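Local coordinates for glutathione-independent glyoxalase DJ-1 (Schizosaccharomyces pombe, PDB 4QYT) that converts methylglyoxal to D-lactate in one glutathione-independent step and takes part in protection against reactive oxygen species, at the interface of chains A and B. Numbering follows the deposited sequence. Chains: chain A/B, Uncharacterized protein C22E12.03c.

The interface of chains A and B. Residues chain A 133-134, 162-164; chain B 190-192.
A:His133 meets chain B through its imidazole NE2, which donates a hydrogen bond to the backbone carbonyl oxygen of B:Ser190 (NE2 to O 2.9 Å). The bond is nearly straight, 171° at the hydrogen, and the oxygen lies almost in the ring plane, where an imidazole N-H points, although the donor is tilted 35° from the plane of the carbonyl. Histidine suits this place by carrying an N-H across the subunit boundary; with CG anti to the backbone N (chi1 -165°), the ring reaches toward the end of helix 181-190, whose last residue offers the acceptor. B:Ser192, small enough to enter between the A:Pro134 and A:Gln162 segments, sets its hydroxyl OG 3.2 Å from the ring carbon CD of A:Pro134, a close van der Waals contact, while its CB packs on CB of A:Gln162 (3.8 Å). The backbone O of B:Leu191 lies 3.5 Å from CD of the rigid A:Pro164 ring, whereas the two side chains, crossing at about a right angle, touch only loosely. Farther out, the extended A:Gln162 side chain carries its amide oxygen OE1 to a water 2.5 Å away, which also contacts the backbone O of B:Ser192 at 2.9 Å. Within chain A, CD of A:Pro134 sits over one imidazole face near its rim and is likely to restrict its rotation. With an alanine in place of A:His133, the B:Ser190 carbonyl is likely to lose this cross-subunit donor, and a gap would probably open beside B:Ser192. This patch of the two-fold interface thus joins the C-terminal segment of one subunit to a probable active-site histidine of the other, probably coupling dimer packing to the shape of the glyoxalase site.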
ATOM      1  N   HIS A 133      15.199  -2.248   7.130  1.00 17.71           N
ATOM      2  CA  HIS A 133      14.342  -2.692   8.213  1.00 19.82           C
ATOM      3  C   HIS A 133      15.232  -3.040   9.409  1.00 19.94           C
ATOM      4  O   HIS A 133      16.313  -3.575   9.212  1.00 22.25           O
ATOM      5  CB  HIS A 133      13.520  -3.900   7.755  1.00 17.89           C
ATOM      6  CG  HIS A 133      12.371  -4.213   8.666  1.00 17.73           C
ATOM      7  ND1 HIS A 133      12.439  -5.192   9.630  1.00 21.96           N
ATOM      8  CD2 HIS A 133      11.186  -3.582   8.864  1.00 17.27           C
ATOM      9  CE1 HIS A 133      11.354  -5.148  10.381  1.00 24.41           C
ATOM     10  NE2 HIS A 133      10.553  -4.208   9.911  1.00 18.37           N
ATOM     11  N   PRO A 134      14.811  -2.630  10.630  0.50 13.11           N
ATOM     12  CA  PRO A 134      15.592  -2.974  11.831  0.50 15.42           C
ATOM     13  C   PRO A 134      16.010  -4.438  11.873  0.50 14.94           C
ATOM     14  O   PRO A 134      17.081  -4.756  12.379  0.50 17.98           O
ATOM     15  CB  PRO A 134      14.640  -2.634  12.968  0.50 16.88           C
ATOM     16  CG  PRO A 134      13.880  -1.470  12.427  0.50 17.58           C
ATOM     17  CD  PRO A 134      13.644  -1.790  10.970  0.50 16.32           C
ATOM     18  N   GLN A 162      13.019   2.168   5.582  1.00 14.85           N
ATOM     19  CA  GLN A 162      12.973   1.141   6.616  1.00 14.48           C
ATOM     20  C   GLN A 162      11.898   0.064   6.453  1.00 14.03           C
ATOM     21  O   GLN A 162      12.164  -1.115   6.726  1.00 19.60           O
ATOM     22  CB  GLN A 162      12.800   1.806   7.979  1.00 16.85           C
ATOM     23  CG  GLN A 162      14.011   2.655   8.366  1.00 18.73           C
ATOM     24  CD  GLN A 162      13.959   3.148   9.783  1.00 22.41           C
ATOM     25  OE1 GLN A 162      13.001   3.800  10.194  1.00 27.87           O
ATOM     26  NE2 GLN A 162      15.003   2.834  10.553  1.00 25.44           N
ATOM     27  N   GLY A 163      10.657   0.412   6.150  1.00 14.11           N
ATOM     28  CA  GLY A 163       9.610  -0.582   6.299  1.00 13.84           C
ATOM     29  C   GLY A 163       8.284  -0.154   5.761  1.00 11.90           C
ATOM     30  O   GLY A 163       8.158   0.896   5.149  1.00 11.81           O
ATOM     31  N   PRO A 164       7.254  -0.968   6.003  1.00 11.43           N
ATOM     32  CA  PRO A 164       5.951  -0.606   5.457  1.00 11.09           C
ATOM     33  C   PRO A 164       5.497   0.745   5.910  1.00 11.04           C
ATOM     34  O   PRO A 164       4.924   1.487   5.135  1.00 10.75           O
ATOM     35  CB  PRO A 164       5.031  -1.733   5.947  1.00 13.71           C
ATOM     36  CG  PRO A 164       5.902  -2.777   6.446  1.00 18.49           C
ATOM     37  CD  PRO A 164       7.266  -2.282   6.665  1.00 12.90           C
TER
ATOM     38  N   SER B 190       6.831  -3.760  14.217  1.00 17.39           N
ATOM     39  CA  SER B 190       7.322  -4.380  12.983  1.00 17.27           C
ATOM     40  C   SER B 190       7.186  -3.497  11.742  1.00 16.77           C
ATOM     41  O   SER B 190       7.804  -3.795  10.723  1.00 16.91           O
ATOM     42  CB  SER B 190       6.620  -5.704  12.672  1.00 17.87           C
ATOM     43  OG  SER B 190       5.287  -5.528  12.152  1.00 17.28           O
ATOM     44  N   LEU B 191       6.358  -2.469  11.809  1.00 16.06           N
ATOM     45  CA  LEU B 191       6.061  -1.637  10.650  1.00 14.99           C
ATOM     46  C   LEU B 191       7.105  -0.565  10.389  1.00 16.88           C
ATOM     47  O   LEU B 191       7.155  -0.016   9.296  1.00 16.34           O
ATOM     48  CB  LEU B 191       4.702  -1.003  10.824  1.00 14.08           C
ATOM     49  CG  LEU B 191       3.554  -1.981  10.971  1.00 14.59           C
ATOM     50  CD1 LEU B 191       2.279  -1.245  11.261  1.00 14.88           C
ATOM     51  CD2 LEU B 191       3.399  -2.903   9.793  1.00 14.42           C
ATOM     52  N   SER B 192       7.932  -0.258  11.382  1.00 17.84           N
ATOM     53  CA  SER B 192       8.843   0.875  11.318  1.00 19.59           C
ATOM     54  C   SER B 192       8.073   2.155  11.015  1.00 17.28           C
ATOM     55  O   SER B 192       8.466   2.944  10.145  1.00 19.06           O
ATOM     56  CB  SER B 192       9.966   0.656  10.292  1.00 21.47           C
ATOM     57  OG  SER B 192      10.850  -0.339  10.755  1.00 31.80           O
TER
HETATM   58  O   HOH W   1      10.688   4.746  10.654  1.00 26.18           O